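Local coordinates for ABC transporter substrate binding protein (Ribose) (Agrobacterium vitis, PDB 5DKV), which probably serves as the solute-binding component of a sugar ABC transporter and holds alpha-D-tagatopyranose between its two lobes, at residues K26-A31 and S286-L291; L89-D94 and I113-F118; I157-K162 and A187-I192; S166-G171 and G226-S231; A273-E278 and G303-N308. One frame throughout, in Å; residues are numbered along the deposited sequence.

How the contacts relate
Contacts 2, 4 and 5 all touch the alpha-D-tagatopyranose, and their centres lie about 17 to 18 Å apart. Contact 2 supplies Asp116 and Thr117, contact 4 supplies Asn228 and Leu229, and contact 5 supplies Gln274. Contacts 2 and 5 meet at the sugar, where Asp116 approaches Gln274. Contacts 1 and 3 are far from the sugar and lie on opposite sides of the chain's centre, about 48 Å apart between centres. Contact 1 touches contact 2 through the neighbouring strands 29-33 and 87-90 and through helix 276-291, which packs on Ile113. Contact 3 shares strand 161-167 with contact 4, at its other end. Helix 276-291 links contact 5 at its start to contact 1 at its end.

Contact 1 of 5, residues K26-A31 and S286-L291; sequences KKFRIA and SAYAHL
Phe28 and Leu291 form the centre of an apolar contact between the residues leading into strand 29-33 and the last turn of helix 276-291.

The first kind of packing is CH-pi. Leu291 CB lies over one face of the Phe28 ring, 3.9 Å from the ring centroid and 22° off the ring normal. The two side chains slide past each other in opposite directions, and Leu291 CD1 lies by the CG and CD1 atoms of the ring, 3.7 Å from Phe28 CD1. Lys26 CG lies over the opposite face, and the ring is held between the two.

The second is an aromatic pair. The Tyr288 ring meets Phe28 obliquely, with the planes at 77° and the centroids 5.7 Å apart. The nearest atoms are Phe28 CD2 and Tyr288 CD1, 3.6 Å apart. With CG anti to the backbone N (chi1 175°), the Tyr288 ring comes off the helix to the Phe28 edge. The carbonyl of Lys26 approaches the edge of the Tyr288 ring.

The third is aliphatic. Ile30 CD1 meets Ala287 CB at 4.1 Å, and Ile30 also packs on Leu89 of the next strand.

No hydrogen bond joins the two segments. Strand 29-33 instead bonds to its neighbours at Gln59, Ile61 and Ala87. A helix packed by apolar side chains on a parallel sheet is the alpha/beta layering of a periplasmic binding protein lobe.

Contact 2 of 5, residues L89-D94 and I113-F118; sequences LIAPTD and ITVDTF. With T6T (alpha-D-tagatopyranose), chain E.
Pro92 O accepts two hydrogen bonds, from Thr117 OG1 at 2.7 Å and from water 1, which also donates to Phe118 O. This joins the loops that follow two parallel strands of the beta-alpha-beta unit made of strand 87-90, helix 99-107 and strand 112-115. Thr117 OG1 sits between its own N and carbonyl carbon (chi1 54°), which turns it to Pro92. Thr117 OG1 stands 24° off the plane of the Pro92 carbonyl. Between the strands, Ile90 N donates to Ile113 O, and Val115 N donates to Ile90 O at 2.9 Å. Leu89 and Ile113 lie side by side on one face of the sheet, with Leu89 CD2 3.7 Å from Ile113 CB.

The strand ends open onto the sugar pocket, and Tyr137 OH bonds the carbonyl of Asp116. The Asp116 carboxylate takes two sugar hydroxyls, one on each oxygen: tagatose O4 donates to Asp116 OD1 at 2.7 Å, and tagatose O5 donates to Asp116 OD2 at 2.7 Å.

Contact 3 of 5, residues I157-K162 and A187-I192; sequences IGDKGK and AKHPGI
His189 and Asp159 meet through one hydrogen bond. His189 ND1 donates to Asp159 OD1 at 2.8 Å with an angle of 163°. The oxygen uses its syn lone pair and lies near the ring plane, while the carboxylate and ring planes are 77° apart. His189 CG lies beside the backbone N, opposite the carbonyl carbon (chi1 -62°), and this brings ND1 to Asp159. Next to this pair, Ile192 packs between the segments. Its CD1 meets Ile157 CD1 at 3.8 Å, and its CG1 lies against the backbone of Asp159 and Lys160.

The backbones add one parallel bridge, Gly161 with Ile192. Gly161 N donates to Gly191 O at 3.0 Å. Water 2 links the backbones next to it, donating to Asp159 O and accepting from Gly191 N.

Further out, a beta turn and a helix C-cap set these groups in place. The type I turn runs from His189 to Ile192. Gly158, with positive phi, is the C-prime residue of the Schellman motif ending helix 142-156. The other ring nitrogen, His189 NE2, is hydrogen-bonded to Glu185 of helix 173-186.

The contact lies at the surface, where strand 161-167 runs beside strand 192-199, and Ala154 of helix 142-156 touches Asp159, His189 and Ile192.

Contact 4 of 5, residues S166-G171 and G226-S231; sequences SNVKPG and GANLFS. With T6T (alpha-D-tagatopyranose), chain E.
Val168 lays its CG2 methyl against the side-chain amide of Asn228, 3.5 Å from Asn228 ND2. The two side chains cross at about a right angle. This is where the parallel strands 161-167 and 223-226 end and helix 229-241 begins, on the sugar-binding side of the second lobe of the periplasmic binding protein fold. The last parallel pair is Ser166 with Gly226. Ala227 N continues it, donating to Ser166 O at 2.9 Å. The Ala227 methyl packs on Asn167 OD1, which also takes the N-H of Val168.

Asn228 is the N-cap of the helix. Its OD1 accepts from Ser231 N at 3.0 Å and from Ser231 OG at 2.8 Å, and these donors arrive from opposite faces of the amide plane. The position of CG between the backbone N and carbonyl carbon (chi1 84°) lets OD1 face the helix start. Ser231 CB in turn rests on Ser166 O, 3.3 Å away.

With the amide fixed in this way, ND2 is aimed at the ligand. Leu229 CB touches tagatose O1, while Asn228 ND2 donates to Asn202 OD1 and, at 3.1 Å with an angle of 171°, to the tagatose ring oxygen O6.

Contact 5 of 5, residues A273-E278 and G303-N308; sequences AQHPAE and GFTVIN. With T6T (alpha-D-tagatopyranose), chain E.
Ala273 and Thr305 form a hydrogen-bonded antiparallel pair, the join between strands 270-273 and 299-307 in the central sheet of the periplasmic binding protein fold. Ala273 N donates to Thr305 O, and Thr305 N returns a bond to Ala273 O at 3.0 Å.

Polar side-chain bonds centre on His275, just before helix 276-291. With CG opposite the carbonyl carbon (chi1 -68°), its ring swings toward Gly303 and Thr305. His275 NE2 and Thr305 OG1 are 2.8 Å apart, and either could donate. From the other ring nitrogen, His275 ND1 donates to Glu278 OE1 at 2.9 Å. These two bonds hold the ring's rotation. Gly303 O sits over the centre of one ring face, 3.4 Å above the plane, and the Phe320 ring stacks with His275. Water 3 joins His275 N to Gly303 O, and water 4 joins Glu278 OE2 to Gly303 N.

Apolar packing is lighter. Ala273 CB meets Ile307 CD1 at 4.0 Å, and the edge of the Phe304 ring lies by Gln274 CG.

Gln274 reaches into the pocket. Ser140 OG bonds its OE1, and Asp254 accepts from NE2, which holds the amide. Gln274 NE2 also donates to tagatose O4 at 2.9 Å, angle 176°.

Contact 1 of 5, residues K26-A31 and S286-L291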
# COMPACT_ATOMS: atom_id res chain seq x y z
N LYS A 26 13.90 8.94 -27.17
CA LYS A 26 12.61 8.46 -27.66
C LYS A 26 11.55 8.77 -26.59
O LYS A 26 11.76 8.51 -25.40
CB LYS A 26 12.69 6.97 -27.97
CG LYS A 26 11.38 6.22 -27.91
CD LYS A 26 10.62 6.26 -29.19
CE LYS A 26 9.33 5.45 -29.06
NZ LYS A 26 8.52 5.58 -30.28
N LYS A 27 10.42 9.34 -27.02
CA LYS A 27 9.34 9.70 -26.11
C LYS A 27 8.31 8.58 -26.03
O LYS A 27 7.68 8.21 -27.03
CB LYS A 27 8.68 10.99 -26.53
CG LYS A 27 9.62 12.19 -26.46
CD LYS A 27 9.04 13.36 -27.21
CE LYS A 27 9.95 14.58 -27.16
NZ LYS A 27 9.18 15.80 -27.49
N PHE A 28 8.15 8.06 -24.83
CA PHE A 28 7.34 6.88 -24.58
C PHE A 28 6.00 7.21 -23.96
O PHE A 28 5.84 8.26 -23.34
CB PHE A 28 8.12 5.92 -23.69
CG PHE A 28 9.33 5.32 -24.35
CD1 PHE A 28 9.20 4.36 -25.33
CD2 PHE A 28 10.61 5.70 -23.97
CE1 PHE A 28 10.32 3.80 -25.92
CE2 PHE A 28 11.72 5.15 -24.56
CZ PHE A 28 11.58 4.19 -25.54
N ARG A 29 5.05 6.31 -24.15
CA ARG A 29 3.77 6.35 -23.46
C ARG A 29 3.70 5.19 -22.48
O ARG A 29 3.67 4.04 -22.87
CB ARG A 29 2.62 6.30 -24.47
CG ARG A 29 2.59 7.55 -25.33
CD ARG A 29 1.82 7.33 -26.62
NE ARG A 29 0.42 7.03 -26.38
CZ ARG A 29 -0.14 5.83 -26.57
NH1 ARG A 29 0.58 4.80 -26.99
NH2 ARG A 29 -1.44 5.67 -26.33
N ILE A 30 3.73 5.53 -21.19
CA ILE A 30 3.78 4.53 -20.13
C ILE A 30 2.49 4.59 -19.34
O ILE A 30 2.11 5.64 -18.83
CB ILE A 30 5.00 4.76 -19.20
CG1 ILE A 30 6.30 4.64 -19.99
CG2 ILE A 30 4.98 3.79 -17.99
CD1 ILE A 30 7.53 5.18 -19.26
N ALA A 31 1.78 3.46 -19.25
CA ALA A 31 0.51 3.42 -18.56
C ALA A 31 0.70 3.14 -17.07
O ALA A 31 1.63 2.43 -16.69
CB ALA A 31 -0.36 2.37 -19.15
N SER A 286 12.33 2.67 -14.49
CA SER A 286 12.63 1.29 -14.85
C SER A 286 11.98 0.91 -16.19
O SER A 286 12.55 0.21 -17.01
CB SER A 286 12.17 0.34 -13.74
OG SER A 286 12.86 0.60 -12.52
N ALA A 287 10.75 1.38 -16.41
CA ALA A 287 10.13 1.12 -17.72
C ALA A 287 10.93 1.77 -18.83
O ALA A 287 11.17 1.15 -19.86
CB ALA A 287 8.73 1.61 -17.76
N TYR A 288 11.37 3.00 -18.59
CA TYR A 288 12.15 3.72 -19.60
C TYR A 288 13.46 2.98 -19.92
O TYR A 288 13.84 2.80 -21.09
CB TYR A 288 12.44 5.15 -19.12
CG TYR A 288 13.32 5.87 -20.08
CD1 TYR A 288 12.78 6.53 -21.17
CD2 TYR A 288 14.69 5.85 -19.95
CE1 TYR A 288 13.58 7.16 -22.08
CE2 TYR A 288 15.50 6.49 -20.86
CZ TYR A 288 14.95 7.14 -21.92
OH TYR A 288 15.76 7.77 -22.87
N ALA A 289 14.13 2.55 -18.85
CA ALA A 289 15.39 1.83 -18.96
C ALA A 289 15.17 0.56 -19.78
O ALA A 289 15.88 0.30 -20.73
CB ALA A 289 15.93 1.49 -17.58
N HIS A 290 14.14 -0.19 -19.44
CA HIS A 290 13.83 -1.37 -20.23
C HIS A 290 13.60 -1.07 -21.72
O HIS A 290 14.11 -1.76 -22.61
CB HIS A 290 12.59 -2.08 -19.71
CG HIS A 290 12.17 -3.23 -20.58
ND1 HIS A 290 12.84 -4.43 -20.57
CD2 HIS A 290 11.20 -3.33 -21.51
CE1 HIS A 290 12.29 -5.24 -21.46
NE2 HIS A 290 11.29 -4.60 -22.05
N LEU A 291 12.80 -0.05 -21.98
CA LEU A 291 12.44 0.31 -23.34
C LEU A 291 13.63 0.79 -24.17
O LEU A 291 13.56 0.77 -25.40
CB LEU A 291 11.34 1.37 -23.33
CG LEU A 291 9.99 0.84 -22.87
CD1 LEU A 291 9.11 2.00 -22.48
CD2 LEU A 291 9.27 -0.02 -23.95

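Contact 2 of 5, residues L89-D94 and I113-F118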
# COMPACT_ATOMS: atom_id res chain seq x y z
N LEU A 89 2.62 -0.06 -16.05
CA LEU A 89 2.77 -0.19 -14.61
C LEU A 89 1.39 -0.48 -14.02
O LEU A 89 0.44 0.24 -14.31
CB LEU A 89 3.33 1.09 -14.02
CG LEU A 89 4.58 1.69 -14.67
CD1 LEU A 89 5.01 2.95 -13.94
CD2 LEU A 89 5.73 0.74 -14.66
N ILE A 90 1.27 -1.51 -13.20
CA ILE A 90 -0.03 -1.82 -12.62
C ILE A 90 0.10 -2.33 -11.18
O ILE A 90 1.04 -3.05 -10.82
CB ILE A 90 -0.79 -2.85 -13.48
CG1 ILE A 90 -2.13 -3.21 -12.84
CG2 ILE A 90 0.04 -4.08 -13.64
CD1 ILE A 90 -3.07 -3.94 -13.79
N ALA A 91 -0.85 -1.94 -10.35
CA ALA A 91 -1.00 -2.51 -9.04
C ALA A 91 -2.16 -3.53 -9.09
O ALA A 91 -3.34 -3.15 -8.95
CB ALA A 91 -1.27 -1.43 -8.00
N PRO A 92 -1.85 -4.81 -9.37
CA PRO A 92 -2.93 -5.81 -9.55
C PRO A 92 -3.73 -5.98 -8.29
O PRO A 92 -3.14 -6.03 -7.22
CB PRO A 92 -2.19 -7.10 -9.91
CG PRO A 92 -0.79 -6.91 -9.30
CD PRO A 92 -0.51 -5.43 -9.47
N THR A 93 -5.05 -6.05 -8.41
CA THR A 93 -5.91 -6.18 -7.26
C THR A 93 -6.17 -7.62 -6.85
O THR A 93 -6.95 -7.86 -5.93
CB THR A 93 -7.28 -5.49 -7.53
OG1 THR A 93 -7.79 -5.92 -8.80
CG2 THR A 93 -7.12 -3.99 -7.52
N ASP A 94 -5.54 -8.57 -7.51
CA ASP A 94 -5.65 -9.97 -7.12
C ASP A 94 -4.44 -10.70 -7.65
O ASP A 94 -4.05 -10.48 -8.80
CB ASP A 94 -6.93 -10.58 -7.68
CG ASP A 94 -7.23 -11.94 -7.08
OD1 ASP A 94 -8.06 -11.98 -6.15
OD2 ASP A 94 -6.64 -12.94 -7.54
N ILE A 113 5.51 -3.89 -15.34
CA ILE A 113 6.05 -3.87 -14.01
C ILE A 113 4.87 -3.82 -13.04
O ILE A 113 3.92 -3.07 -13.31
CB ILE A 113 6.97 -2.64 -13.83
CG1 ILE A 113 8.23 -2.83 -14.66
CG2 ILE A 113 7.33 -2.39 -12.36
CD1 ILE A 113 9.17 -1.63 -14.68
N THR A 114 4.90 -4.59 -11.95
CA THR A 114 3.84 -4.41 -10.96
C THR A 114 4.40 -3.54 -9.81
O THR A 114 5.56 -3.65 -9.39
CB THR A 114 3.22 -5.74 -10.44
OG1 THR A 114 4.13 -6.45 -9.59
CG2 THR A 114 2.83 -6.63 -11.60
N VAL A 115 3.57 -2.61 -9.40
CA VAL A 115 3.88 -1.65 -8.36
C VAL A 115 2.92 -1.91 -7.21
O VAL A 115 1.73 -2.18 -7.44
CB VAL A 115 3.77 -0.18 -8.87
CG1 VAL A 115 4.91 0.15 -9.84
CG2 VAL A 115 2.41 0.12 -9.55
N ASP A 116 3.45 -1.84 -5.99
CA ASP A 116 2.70 -2.04 -4.73
C ASP A 116 2.37 -3.51 -4.47
O ASP A 116 2.89 -4.12 -3.52
CB ASP A 116 1.43 -1.18 -4.70
CG ASP A 116 0.69 -1.28 -3.39
OD1 ASP A 116 1.36 -1.28 -2.32
OD2 ASP A 116 -0.56 -1.32 -3.44
N THR A 117 1.53 -4.07 -5.33
CA THR A 117 1.07 -5.45 -5.26
C THR A 117 1.69 -6.29 -6.37
O THR A 117 2.29 -5.75 -7.30
CB THR A 117 -0.44 -5.51 -5.38
OG1 THR A 117 -0.81 -4.82 -6.58
CG2 THR A 117 -1.09 -4.86 -4.18
N PHE A 118 1.53 -7.61 -6.28
CA PHE A 118 2.10 -8.52 -7.26
C PHE A 118 1.11 -9.55 -7.77
O PHE A 118 0.02 -9.71 -7.22
CB PHE A 118 3.35 -9.22 -6.69
CG PHE A 118 3.12 -10.09 -5.45
CD1 PHE A 118 2.55 -11.34 -5.56
CD2 PHE A 118 3.59 -9.69 -4.21
CE1 PHE A 118 2.37 -12.16 -4.44
CE2 PHE A 118 3.44 -10.51 -3.08
CZ PHE A 118 2.82 -11.74 -3.22
O3 T6T E . -1.89 0.59 1.71
C3 T6T E . -2.00 1.01 0.36
C4 T6T E . -1.49 -0.05 -0.52
O4 T6T E . -0.07 -0.28 -0.22
C5 T6T E . -2.27 -1.28 -0.34
O5 T6T E . -1.87 -2.30 -1.27
C6 T6T E . -3.75 -1.07 -0.63
O6 T6T E . -4.24 0.02 0.21
C2 T6T E . -3.49 1.24 0.02
O2 T6T E . -3.55 1.68 -1.32
C1 T6T E . -4.19 2.19 0.91
O1 T6T E . -3.62 3.46 0.89
O HOH W 1 -2.48 -8.67 -6.39

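Contact 3 of 5, residues I157-K162 and A187-I192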
# COMPACT_ATOMS: atom_id res chain seq x y z
N ILE A 157 1.45 0.47 23.98
CA ILE A 157 0.61 -0.16 25.01
C ILE A 157 1.44 -0.69 26.19
O ILE A 157 0.91 -1.36 27.07
CB ILE A 157 -0.25 -1.31 24.42
CG1 ILE A 157 0.61 -2.51 23.98
CG2 ILE A 157 -1.13 -0.77 23.29
CD1 ILE A 157 -0.20 -3.68 23.41
N GLY A 158 2.73 -0.36 26.22
CA GLY A 158 3.56 -0.76 27.35
C GLY A 158 3.82 -2.25 27.38
O GLY A 158 4.00 -2.85 28.44
N ASP A 159 3.79 -2.85 26.20
CA ASP A 159 4.20 -4.23 25.99
C ASP A 159 3.30 -5.26 26.68
O ASP A 159 3.71 -6.38 26.93
CB ASP A 159 5.66 -4.41 26.44
CG ASP A 159 6.38 -5.49 25.64
OD1 ASP A 159 5.85 -5.89 24.59
OD2 ASP A 159 7.48 -5.94 26.04
N LYS A 160 2.04 -4.89 26.89
CA LYS A 160 1.04 -5.86 27.36
C LYS A 160 -0.35 -5.43 26.95
O LYS A 160 -0.62 -4.24 26.75
CB LYS A 160 1.10 -6.03 28.88
CG LYS A 160 0.89 -4.74 29.63
CD LYS A 160 1.04 -4.93 31.14
CE LYS A 160 0.71 -3.65 31.89
NZ LYS A 160 0.57 -3.86 33.36
N GLY A 161 -1.24 -6.41 26.84
CA GLY A 161 -2.65 -6.14 26.65
C GLY A 161 -3.20 -6.66 25.34
O GLY A 161 -2.44 -7.21 24.51
N LYS A 162 -4.50 -6.48 25.15
CA LYS A 162 -5.20 -7.00 23.98
C LYS A 162 -5.14 -6.05 22.79
O LYS A 162 -5.43 -4.87 22.92
CB LYS A 162 -6.69 -7.26 24.29
CG LYS A 162 -7.03 -8.36 25.33
CD LYS A 162 -8.50 -8.11 25.81
CE LYS A 162 -9.19 -9.21 26.65
NZ LYS A 162 -10.69 -8.88 26.88
N ALA A 187 4.19 -12.41 18.27
CA ALA A 187 4.42 -13.72 18.92
C ALA A 187 5.62 -13.69 19.87
O ALA A 187 5.76 -14.57 20.73
CB ALA A 187 4.61 -14.81 17.87
N LYS A 188 6.47 -12.69 19.72
CA LYS A 188 7.65 -12.55 20.57
C LYS A 188 7.34 -11.76 21.84
O LYS A 188 8.22 -11.53 22.66
CB LYS A 188 8.78 -11.86 19.82
CG LYS A 188 9.27 -12.62 18.60
CD LYS A 188 10.36 -11.82 17.91
CE LYS A 188 10.88 -12.54 16.68
NZ LYS A 188 11.93 -11.76 15.98
N HIS A 189 6.09 -11.31 21.97
CA HIS A 189 5.70 -10.48 23.09
C HIS A 189 4.65 -11.20 23.95
O HIS A 189 3.47 -11.11 23.68
CB HIS A 189 5.13 -9.15 22.58
CG HIS A 189 6.12 -8.33 21.80
ND1 HIS A 189 6.71 -7.19 22.31
CD2 HIS A 189 6.61 -8.49 20.55
CE1 HIS A 189 7.53 -6.68 21.40
NE2 HIS A 189 7.49 -7.46 20.33
N PRO A 190 5.08 -11.91 25.00
CA PRO A 190 4.15 -12.82 25.68
C PRO A 190 3.01 -12.15 26.45
O PRO A 190 1.99 -12.80 26.71
CB PRO A 190 5.06 -13.60 26.64
CG PRO A 190 6.24 -12.71 26.85
CD PRO A 190 6.45 -12.04 25.53
N GLY A 191 3.16 -10.87 26.80
CA GLY A 191 2.13 -10.17 27.54
C GLY A 191 1.03 -9.62 26.64
O GLY A 191 0.02 -9.12 27.12
N ILE A 192 1.23 -9.72 25.33
CA ILE A 192 0.27 -9.19 24.37
C ILE A 192 -0.60 -10.30 23.79
O ILE A 192 -0.11 -11.36 23.40
CB ILE A 192 1.00 -8.42 23.24
CG1 ILE A 192 1.65 -7.16 23.82
CG2 ILE A 192 0.04 -8.03 22.10
CD1 ILE A 192 2.44 -6.32 22.81
O HOH W 2 5.01 -8.78 26.26

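Contact 4 of 5, residues S166-G171 and G226-S231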
# COMPACT_ATOMS: atom_id res chain seq x y z
N SER A 166 -6.86 -4.51 12.14
CA SER A 166 -7.94 -4.10 11.28
C SER A 166 -7.38 -4.18 9.88
O SER A 166 -6.39 -3.52 9.57
CB SER A 166 -8.41 -2.68 11.65
OG SER A 166 -9.31 -2.14 10.72
N ASN A 167 -7.95 -5.04 9.05
CA ASN A 167 -7.41 -5.30 7.72
C ASN A 167 -8.48 -5.29 6.64
O ASN A 167 -9.68 -5.14 6.93
CB ASN A 167 -6.69 -6.65 7.73
CG ASN A 167 -5.53 -6.70 6.78
OD1 ASN A 167 -5.37 -5.83 5.92
ND2 ASN A 167 -4.70 -7.71 6.94
N VAL A 168 -8.04 -5.43 5.40
CA VAL A 168 -8.93 -5.25 4.26
C VAL A 168 -9.72 -6.51 3.95
O VAL A 168 -10.93 -6.58 4.20
CB VAL A 168 -8.10 -4.81 3.02
CG1 VAL A 168 -9.00 -4.61 1.81
CG2 VAL A 168 -7.38 -3.52 3.31
N LYS A 169 -9.03 -7.51 3.43
CA LYS A 169 -9.65 -8.74 2.95
C LYS A 169 -8.55 -9.77 2.79
O LYS A 169 -7.48 -9.42 2.31
CB LYS A 169 -10.40 -8.42 1.64
CG LYS A 169 -10.18 -9.29 0.43
CD LYS A 169 -10.04 -8.45 -0.85
CE LYS A 169 -11.23 -7.57 -1.17
NZ LYS A 169 -11.11 -7.00 -2.56
N PRO A 170 -8.79 -11.04 3.18
CA PRO A 170 -7.76 -12.06 2.90
C PRO A 170 -7.36 -12.08 1.42
O PRO A 170 -8.22 -11.91 0.55
CB PRO A 170 -8.43 -13.38 3.27
CG PRO A 170 -9.55 -13.01 4.20
CD PRO A 170 -10.00 -11.62 3.78
N GLY A 171 -6.08 -12.29 1.16
CA GLY A 171 -5.62 -12.45 -0.21
C GLY A 171 -5.02 -11.22 -0.88
O GLY A 171 -4.43 -11.34 -1.96
N GLY A 226 -4.22 -0.67 12.12
CA GLY A 226 -4.91 -0.63 10.84
C GLY A 226 -3.92 -0.84 9.72
O GLY A 226 -2.99 -0.03 9.53
N ALA A 227 -4.11 -1.90 8.96
CA ALA A 227 -3.05 -2.38 8.11
C ALA A 227 -3.00 -1.68 6.75
O ALA A 227 -2.10 -1.97 5.97
CB ALA A 227 -3.18 -3.88 7.91
N ASN A 228 -3.91 -0.74 6.48
CA ASN A 228 -3.79 0.15 5.33
C ASN A 228 -4.53 1.44 5.65
O ASN A 228 -5.12 1.59 6.73
CB ASN A 228 -4.30 -0.48 4.02
CG ASN A 228 -5.81 -0.36 3.82
OD1 ASN A 228 -6.57 -0.37 4.79
ND2 ASN A 228 -6.25 -0.33 2.56
N LEU A 229 -4.45 2.39 4.72
CA LEU A 229 -5.02 3.71 4.92
C LEU A 229 -6.43 3.67 5.51
O LEU A 229 -6.69 4.26 6.59
CB LEU A 229 -5.05 4.45 3.59
CG LEU A 229 -5.28 5.95 3.64
CD1 LEU A 229 -4.70 6.62 2.39
CD2 LEU A 229 -6.75 6.32 3.77
N PHE A 230 -7.31 2.95 4.84
CA PHE A 230 -8.73 2.96 5.19
C PHE A 230 -8.96 2.24 6.52
O PHE A 230 -9.77 2.68 7.33
CB PHE A 230 -9.55 2.35 4.04
CG PHE A 230 -9.41 3.15 2.79
CD1 PHE A 230 -10.06 4.37 2.68
CD2 PHE A 230 -8.61 2.73 1.75
CE1 PHE A 230 -9.91 5.14 1.54
CE2 PHE A 230 -8.46 3.52 0.62
CZ PHE A 230 -9.11 4.71 0.52
N SER A 231 -8.20 1.19 6.78
CA SER A 231 -8.34 0.42 8.01
C SER A 231 -7.92 1.28 9.20
O SER A 231 -8.58 1.32 10.22
CB SER A 231 -7.46 -0.82 7.96
OG SER A 231 -7.89 -1.71 6.93
O3 T6T E . -1.89 0.59 1.71
C3 T6T E . -2.00 1.01 0.36
C4 T6T E . -1.49 -0.05 -0.52
O4 T6T E . -0.07 -0.28 -0.22
C5 T6T E . -2.27 -1.28 -0.34
O5 T6T E . -1.87 -2.30 -1.27
C6 T6T E . -3.75 -1.07 -0.63
O6 T6T E . -4.24 0.02 0.21
C2 T6T E . -3.49 1.24 0.02
O2 T6T E . -3.55 1.68 -1.32
C1 T6T E . -4.19 2.19 0.91
O1 T6T E . -3.62 3.46 0.89

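Contact 5 of 5, residues A273-E278 and G303-N308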
# COMPACT_ATOMS: atom_id res chain seq x y z
N ALA A 273 4.18 5.66 7.15
CA ALA A 273 4.13 6.15 5.77
C ALA A 273 4.93 5.23 4.85
O ALA A 273 6.09 4.95 5.09
CB ALA A 273 4.67 7.60 5.68
N GLN A 274 4.31 4.73 3.79
CA GLN A 274 5.07 4.20 2.70
C GLN A 274 5.64 5.37 1.92
O GLN A 274 5.43 6.53 2.29
CB GLN A 274 4.19 3.34 1.80
CG GLN A 274 3.52 2.17 2.54
CD GLN A 274 2.77 1.28 1.59
OE1 GLN A 274 3.37 0.45 0.95
NE2 GLN A 274 1.45 1.45 1.50
N HIS A 275 6.34 5.05 0.84
CA HIS A 275 6.91 6.03 -0.09
C HIS A 275 6.31 5.84 -1.48
O HIS A 275 7.00 5.43 -2.40
CB HIS A 275 8.42 5.87 -0.15
CG HIS A 275 9.12 6.26 1.12
ND1 HIS A 275 10.50 6.27 1.22
CD2 HIS A 275 8.65 6.64 2.33
CE1 HIS A 275 10.85 6.64 2.44
NE2 HIS A 275 9.75 6.87 3.14
N PRO A 276 5.01 6.11 -1.63
CA PRO A 276 4.40 5.86 -2.95
C PRO A 276 5.03 6.63 -4.10
O PRO A 276 5.06 6.11 -5.21
CB PRO A 276 2.94 6.30 -2.75
CG PRO A 276 2.91 7.05 -1.46
CD PRO A 276 4.02 6.48 -0.62
N ALA A 277 5.46 7.87 -3.88
CA ALA A 277 6.02 8.61 -5.00
C ALA A 277 7.29 7.92 -5.49
O ALA A 277 7.53 7.84 -6.70
CB ALA A 277 6.31 10.08 -4.60
N GLU A 278 8.07 7.40 -4.56
CA GLU A 278 9.28 6.62 -4.88
C GLU A 278 8.93 5.39 -5.74
O GLU A 278 9.61 5.06 -6.72
CB GLU A 278 9.93 6.21 -3.57
CG GLU A 278 11.30 5.63 -3.65
CD GLU A 278 11.87 5.35 -2.28
OE1 GLU A 278 11.74 6.20 -1.36
OE2 GLU A 278 12.47 4.25 -2.13
N GLY A 303 11.13 2.32 1.12
CA GLY A 303 11.16 2.35 2.58
C GLY A 303 9.95 2.91 3.28
O GLY A 303 8.93 3.19 2.66
N PHE A 304 10.08 3.06 4.60
CA PHE A 304 9.04 3.62 5.43
C PHE A 304 9.55 4.87 6.14
O PHE A 304 10.76 5.02 6.38
CB PHE A 304 8.56 2.63 6.49
CG PHE A 304 8.08 1.35 5.93
CD1 PHE A 304 6.87 1.31 5.26
CD2 PHE A 304 8.80 0.20 6.07
CE1 PHE A 304 6.41 0.13 4.74
CE2 PHE A 304 8.35 -0.97 5.57
CZ PHE A 304 7.15 -1.01 4.89
N THR A 305 8.62 5.75 6.44
CA THR A 305 8.85 6.88 7.33
C THR A 305 7.85 6.76 8.47
O THR A 305 6.64 6.81 8.24
CB THR A 305 8.68 8.22 6.61
OG1 THR A 305 9.65 8.34 5.56
CG2 THR A 305 8.86 9.40 7.56
N VAL A 306 8.36 6.58 9.69
CA VAL A 306 7.50 6.48 10.87
C VAL A 306 7.24 7.88 11.41
O VAL A 306 8.16 8.60 11.77
CB VAL A 306 8.13 5.58 11.93
CG1 VAL A 306 7.19 5.43 13.14
CG2 VAL A 306 8.44 4.19 11.32
N ILE A 307 5.96 8.27 11.41
CA ILE A 307 5.54 9.61 11.79
C ILE A 307 4.87 9.56 13.16
O ILE A 307 4.00 8.71 13.42
CB ILE A 307 4.56 10.24 10.73
CG1 ILE A 307 5.15 10.13 9.33
CG2 ILE A 307 4.28 11.72 11.08
CD1 ILE A 307 4.23 10.66 8.21
N ASN A 308 5.31 10.43 14.06
CA ASN A 308 4.73 10.52 15.39
C ASN A 308 4.33 11.97 15.69
O ASN A 308 4.51 12.85 14.85
CB ASN A 308 5.71 10.00 16.44
CG ASN A 308 7.03 10.76 16.44
OD1 ASN A 308 7.05 11.97 16.63
ND2 ASN A 308 8.14 10.05 16.26
O3 T6T E . -1.89 0.59 1.71
C3 T6T E . -2.00 1.01 0.36
C4 T6T E . -1.49 -0.05 -0.52
O4 T6T E . -0.07 -0.28 -0.22
C5 T6T E . -2.27 -1.28 -0.34
O5 T6T E . -1.87 -2.30 -1.27
C6 T6T E . -3.75 -1.07 -0.63
O6 T6T E . -4.24 0.02 0.21
C2 T6T E . -3.49 1.24 0.02
O2 T6T E . -3.55 1.68 -1.32
C1 T6T E . -4.19 2.19 0.91
O1 T6T E . -3.62 3.46 0.89
O HOH W 3 7.44 2.45 0.53
O HOH W 4 13.03 4.07 0.38